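Local coordinates for alanine racemase (Acinetobacter baumannii, PDB 4QHR), which belongs to the alanine racemase family and joins an N-terminal TIM-barrel domain to a C-terminal domain rich in beta strands, at residues Tyr15-Val20 against Asn50-Phe55; Gln22-Ser27 against Asp206-Gly211. One frame throughout, in Å; residues are numbered along the deposited sequence.

Both contacts lie where helix 10-23 and the turn after it meet the parallel sheet of the N-terminal barrel, and their centres are about 9 Å apart. Contact 1 takes the middle of the helix and the loop entering strand 54-57; it is small and mostly buried, one leucine meeting an alanine and a serine. Contact 2 takes the turn that follows the helix, against strand 207-208; it covers more surface, yet is only partly buried and brings a backbone carbonyl into the packing. V20, its CG1 3.9 Å from V208 CG2, packs between the two. Each contact is made by van der Waals packing, with its serine hydroxyl bonded outside the paired segments.

Contact 1: Tyr15-Val20 against Asn50-Phe55; sequences YNLNRV and NASDAF
A51 meets the helix through its methyl: A51 CB lies 4.2 Å from L17 CD2, the one apolar side-chain pair of the contact, at its exposed margin. L17 CD2 comes closer to S52, 3.7 Å from S52 OG. It also lies over the start of that residue, 3.9 Å from S52 N, while L17 CD1 stays slightly farther off, 4.1 Å from S52 OG. L17 has CG anti to its backbone N (chi1 179°), which carries the fork out from the helix to the loop. The serine hydroxyl packs against both methyls while its polar partners lie in other parts of the chain, as OG hydrogen-bonds to the carbonyl O of L49 and to OG of S31.

The setting is the TIM-barrel domain, where helix 10-23 packs on the sheet: L17 also touches I29 and S31 of strand 28-32, so a single side chain bridges that strand and the lead-in to its neighbour, 54-57. Past the serine, the loop runs on into strand 54-57, where the backbone of A54 pairs with I29 and S31 of strand 28-32.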
loop_
_atom_site.group_PDB
_atom_site.type_symbol
_atom_site.label_atom_id
_atom_site.label_comp_id
_atom_site.label_asym_id
_atom_site.label_seq_id
_atom_site.Cartn_x
_atom_site.Cartn_y
_atom_site.Cartn_z
ATOM N N TYR A 15 -6.451 -3.778 -25.396
ATOM C CA TYR A 15 -5.514 -3.211 -26.359
ATOM C C TYR A 15 -4.052 -3.668 -26.104
ATOM O O TYR A 15 -3.301 -3.979 -27.028
ATOM C CB TYR A 15 -5.615 -1.679 -26.284
ATOM C CG TYR A 15 -4.772 -0.963 -27.260
ATOM C CD1 TYR A 15 -3.435 -0.659 -26.975
ATOM C CD2 TYR A 15 -5.292 -0.577 -28.491
ATOM C CE1 TYR A 15 -2.656 0.015 -27.902
ATOM C CE2 TYR A 15 -4.519 0.105 -29.398
ATOM C CZ TYR A 15 -3.211 0.395 -29.105
ATOM O OH TYR A 15 -2.448 1.075 -30.015
ATOM N N ASN A 16 -3.654 -3.647 -24.840
ATOM C CA ASN A 16 -2.283 -4.002 -24.473
ATOM C C ASN A 16 -2.069 -5.484 -24.654
ATOM O O ASN A 16 -0.997 -5.911 -25.045
ATOM C CB ASN A 16 -2.077 -3.607 -23.014
ATOM C CG ASN A 16 -2.205 -2.119 -22.787
ATOM O OD1 ASN A 16 -1.973 -1.310 -23.711
ATOM N ND2 ASN A 16 -2.528 -1.737 -21.564
ATOM N N LEU A 17 -3.099 -6.290 -24.379
ATOM C CA LEU A 17 -2.997 -7.736 -24.653
ATOM C C LEU A 17 -2.792 -7.960 -26.165
ATOM O O LEU A 17 -1.983 -8.818 -26.579
ATOM C CB LEU A 17 -4.222 -8.478 -24.154
ATOM C CG LEU A 17 -4.233 -9.989 -24.399
ATOM C CD1 LEU A 17 -2.990 -10.700 -23.909
ATOM C CD2 LEU A 17 -5.457 -10.616 -23.789
ATOM N N ASN A 18 -3.487 -7.154 -26.967
ATOM C CA ASN A 18 -3.357 -7.218 -28.389
ATOM C C ASN A 18 -1.982 -6.783 -28.836
ATOM O O ASN A 18 -1.477 -7.318 -29.832
ATOM C CB ASN A 18 -4.456 -6.428 -29.115
ATOM C CG ASN A 18 -4.432 -6.688 -30.611
ATOM O OD1 ASN A 18 -4.712 -7.813 -31.050
ATOM N ND2 ASN A 18 -4.053 -5.712 -31.372
ATOM N N ARG A 19 -1.362 -5.836 -28.126
ATOM C CA ARG A 19 0.015 -5.505 -28.373
ATOM C C ARG A 19 0.950 -6.700 -28.189
ATOM O O ARG A 19 1.868 -6.925 -29.005
ATOM C CB ARG A 19 0.490 -4.314 -27.546
ATOM C CG ARG A 19 -0.209 -2.989 -27.867
ATOM C CD ARG A 19 0.353 -2.287 -29.113
ATOM N NE ARG A 19 1.751 -1.929 -28.860
ATOM C CZ ARG A 19 2.814 -2.374 -29.525
ATOM N NH1 ARG A 19 2.707 -3.207 -30.586
ATOM N NH2 ARG A 19 4.027 -1.940 -29.173
ATOM N N VAL A 20 0.721 -7.491 -27.150
ATOM C CA VAL A 20 1.520 -8.701 -26.985
ATOM C C VAL A 20 1.435 -9.595 -28.205
ATOM O O VAL A 20 2.461 -10.102 -28.687
ATOM C CB VAL A 20 1.111 -9.538 -25.724
ATOM C CG1 VAL A 20 2.045 -10.735 -25.587
ATOM C CG2 VAL A 20 1.147 -8.649 -24.480
ATOM N N ASN A 50 -9.591 -12.148 -21.413
ATOM C CA ASN A 50 -10.060 -13.501 -21.700
ATOM C C ASN A 50 -9.488 -14.173 -22.935
ATOM O O ASN A 50 -9.528 -15.398 -23.037
ATOM C CB ASN A 50 -11.592 -13.589 -21.680
ATOM C CG ASN A 50 -12.239 -12.893 -22.816
ATOM O OD1 ASN A 50 -11.666 -12.722 -23.880
ATOM N ND2 ASN A 50 -13.459 -12.457 -22.603
ATOM N N ALA A 51 -8.956 -13.405 -23.862
ATOM C CA ALA A 51 -8.264 -13.986 -25.007
ATOM C C ALA A 51 -6.906 -14.590 -24.666
ATOM O O ALA A 51 -6.294 -15.177 -25.525
ATOM C CB ALA A 51 -8.075 -12.969 -26.073
ATOM N N SER A 52 -6.425 -14.404 -23.446
ATOM C CA SER A 52 -5.232 -15.047 -23.000
ATOM C C SER A 52 -5.374 -16.585 -23.105
ATOM O O SER A 52 -6.447 -17.142 -22.862
ATOM C CB SER A 52 -4.981 -14.665 -21.517
ATOM O OG SER A 52 -4.962 -13.257 -21.304
ATOM N N ASP A 53 -4.282 -17.239 -23.462
ATOM C CA ASP A 53 -4.189 -18.672 -23.506
ATOM C C ASP A 53 -4.100 -19.273 -22.108
ATOM O O ASP A 53 -4.571 -20.423 -21.857
ATOM C CB ASP A 53 -2.934 -19.059 -24.255
ATOM C CG ASP A 53 -2.976 -18.641 -25.677
ATOM O OD1 ASP A 53 -3.667 -19.299 -26.415
ATOM O OD2 ASP A 53 -2.274 -17.691 -26.079
ATOM N N ALA A 54 -3.468 -18.530 -21.216
ATOM C CA ALA A 54 -3.321 -18.915 -19.783
ATOM C C ALA A 54 -3.231 -17.668 -18.879
ATOM O O ALA A 54 -2.947 -16.586 -19.343
ATOM C CB ALA A 54 -2.086 -19.782 -19.562
ATOM N N PHE A 55 -3.516 -17.851 -17.598
ATOM C CA PHE A 55 -3.292 -16.854 -16.572
ATOM C C PHE A 55 -2.195 -17.355 -15.650
ATOM O O PHE A 55 -2.210 -18.519 -15.184
ATOM C CB PHE A 55 -4.551 -16.586 -15.750
ATOM C CG PHE A 55 -5.660 -15.959 -16.523
ATOM C CD1 PHE A 55 -5.480 -14.732 -17.165
ATOM C CD2 PHE A 55 -6.913 -16.580 -16.615
ATOM C CE1 PHE A 55 -6.523 -14.128 -17.895
ATOM C CE2 PHE A 55 -7.963 -15.955 -17.321
ATOM C CZ PHE A 55 -7.766 -14.741 -17.968
#

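Contact 2: Gln22-Ser27 against Asp206-Gly211; sequences QLAANS and DYVRPG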
loop_
_atom_site.group_PDB
_atom_site.type_symbol
_atom_site.label_atom_id
_atom_site.label_comp_id
_atom_site.label_asym_id
_atom_site.label_seq_id
_atom_site.Cartn_x
_atom_site.Cartn_y
_atom_site.Cartn_z
ATOM N N GLN A 22 0.701 -8.774 -31.254
ATOM C CA GLN A 22 1.410 -8.167 -32.346
ATOM C C GLN A 22 2.908 -8.367 -32.192
ATOM O O GLN A 22 3.611 -8.584 -33.174
ATOM C CB GLN A 22 1.098 -6.651 -32.441
ATOM C CG GLN A 22 -0.333 -6.325 -32.805
ATOM C CD GLN A 22 -0.627 -4.813 -32.708
ATOM O OE1 GLN A 22 0.125 -4.044 -32.121
ATOM N NE2 GLN A 22 -1.754 -4.392 -33.284
ATOM N N LEU A 23 3.425 -8.310 -30.976
ATOM C CA LEU A 23 4.852 -8.452 -30.775
ATOM C C LEU A 23 5.323 -9.883 -30.727
ATOM O O LEU A 23 6.490 -10.137 -30.990
ATOM C CB LEU A 23 5.304 -7.758 -29.457
ATOM C CG LEU A 23 5.144 -6.223 -29.527
ATOM C CD1 LEU A 23 5.052 -5.557 -28.155
ATOM C CD2 LEU A 23 6.323 -5.614 -30.297
ATOM N N ALA A 24 4.449 -10.823 -30.379
ATOM C CA ALA A 24 4.819 -12.243 -30.204
ATOM C C ALA A 24 3.800 -13.098 -30.936
ATOM O O ALA A 24 3.008 -13.892 -30.342
ATOM C CB ALA A 24 4.876 -12.631 -28.726
ATOM N N ALA A 25 3.827 -12.965 -32.264
ATOM C CA ALA A 25 2.710 -13.455 -33.064
ATOM C C ALA A 25 2.477 -14.951 -33.048
ATOM O O ALA A 25 1.335 -15.416 -33.290
ATOM C CB ALA A 25 2.868 -12.958 -34.502
ATOM N N ASN A 26 3.534 -15.732 -32.825
ATOM C CA ASN A 26 3.409 -17.152 -32.885
ATOM C C ASN A 26 3.560 -17.834 -31.520
ATOM O O ASN A 26 3.930 -18.971 -31.464
ATOM C CB ASN A 26 4.402 -17.672 -33.906
ATOM C CG ASN A 26 4.087 -17.187 -35.327
ATOM O OD1 ASN A 26 4.990 -16.857 -36.062
ATOM N ND2 ASN A 26 2.841 -17.100 -35.699
ATOM N N SER A 27 3.236 -17.142 -30.436
ATOM C CA SER A 27 3.379 -17.702 -29.071
ATOM C C SER A 27 2.042 -17.640 -28.360
ATOM O O SER A 27 1.258 -16.694 -28.578
ATOM C CB SER A 27 4.313 -16.852 -28.282
ATOM O OG SER A 27 5.640 -16.996 -28.725
ATOM N N ASP A 206 7.370 -20.939 -27.276
ATOM C CA ASP A 206 5.971 -21.396 -27.253
ATOM C C ASP A 206 5.027 -20.547 -26.383
ATOM O O ASP A 206 3.843 -20.423 -26.690
ATOM C CB ASP A 206 5.967 -22.836 -26.794
ATOM C CG ASP A 206 6.901 -23.692 -27.644
ATOM O OD1 ASP A 206 6.492 -24.034 -28.779
ATOM O OD2 ASP A 206 8.037 -23.933 -27.243
ATOM N N TYR A 207 5.543 -19.990 -25.300
ATOM C CA TYR A 207 4.775 -19.177 -24.366
ATOM C C TYR A 207 5.559 -17.932 -23.950
ATOM O O TYR A 207 6.668 -18.031 -23.496
ATOM C CB TYR A 207 4.477 -19.964 -23.091
ATOM C CG TYR A 207 3.553 -21.135 -23.260
ATOM C CD1 TYR A 207 4.061 -22.398 -23.588
ATOM C CD2 TYR A 207 2.200 -20.999 -23.097
ATOM C CE1 TYR A 207 3.218 -23.491 -23.759
ATOM C CE2 TYR A 207 1.351 -22.091 -23.252
ATOM C CZ TYR A 207 1.875 -23.322 -23.599
ATOM O OH TYR A 207 1.056 -24.409 -23.735
ATOM N N VAL A 208 4.932 -16.765 -24.089
ATOM C CA VAL A 208 5.420 -15.529 -23.496
ATOM C C VAL A 208 4.541 -15.228 -22.250
ATOM O O VAL A 208 3.362 -15.672 -22.157
ATOM C CB VAL A 208 5.410 -14.384 -24.537
ATOM C CG1 VAL A 208 6.361 -14.724 -25.677
ATOM C CG2 VAL A 208 4.017 -14.041 -25.035
ATOM N N ARG A 209 5.106 -14.461 -21.337
ATOM C CA ARG A 209 4.506 -14.159 -20.046
ATOM C C ARG A 209 4.492 -12.662 -19.762
ATOM O O ARG A 209 5.178 -12.222 -18.886
ATOM C CB ARG A 209 5.247 -14.871 -18.939
ATOM C CG ARG A 209 5.441 -16.368 -19.205
ATOM C CD ARG A 209 5.942 -17.125 -17.992
ATOM N NE ARG A 209 7.175 -16.564 -17.393
ATOM C CZ ARG A 209 8.426 -16.906 -17.681
ATOM N NH1 ARG A 209 8.696 -17.796 -18.638
ATOM N NH2 ARG A 209 9.434 -16.307 -17.031
ATOM N N PRO A 210 3.705 -11.898 -20.507
ATOM C CA PRO A 210 3.598 -10.512 -20.174
ATOM C C PRO A 210 2.914 -10.227 -18.835
ATOM O O PRO A 210 1.851 -10.784 -18.548
ATOM C CB PRO A 210 2.680 -9.963 -21.238
ATOM C CG PRO A 210 1.777 -11.143 -21.541
ATOM C CD PRO A 210 2.728 -12.293 -21.534
ATOM N N GLY A 211 3.497 -9.327 -18.073
ATOM C CA GLY A 211 2.809 -8.722 -16.925
ATOM C C GLY A 211 2.564 -7.223 -17.029
ATOM O O GLY A 211 1.492 -6.776 -17.482
#
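A24 puts its CB against both methyls of V208, 4.0 Å from V208 CG1 and 4.0 Å from V208 CG2, so the alanine sits across the fork of the valine. It is the first residue to leave helical geometry after helix 10-23, and its CB points toward strand 207-208 just where the chain begins to turn. From A24 to S27 the backbone makes a type I beta turn, with S27 N bonded to A24 O at 3.3 Å, and this brings the chain round into strand 28-32.

S27 is the residue most covered by the strand segment. S27 CA lies 3.6 Å from D206 O, and S27 CB is 3.9 Å from V208 CG1. The hydroxyl reaches the same methyl, S27 OG to V208 CG1 3.9 Å. With chi1 at -71°, OG stands anti to the carbonyl carbon, and its hydrogen bond is to the carbonyl O of F205, just before the strand segment.

In the barrel, strand 207-208 runs parallel to 28-32, the backbone of V208 bonding K28 and V30, while D206 bonds K28 and A189 through its backbone and A189 N again through OD2, which ties this end of the sheet to strand 188-190 and helps close the barrel. Farther along, R209 NE bonds N1 of the modified residue LLP at position 34, and G211 N bonds its OP3, so the segment packed against the turn after the helix leads on to the LLP site.

Between the two segments the chemistry is close packing of methyl, CH and carbonyl groups, which fits shape without fixing direction; the alignment of turn and strand therefore probably rests largely on the backbone bonds to strand 28-32 and on the serine bond to F205.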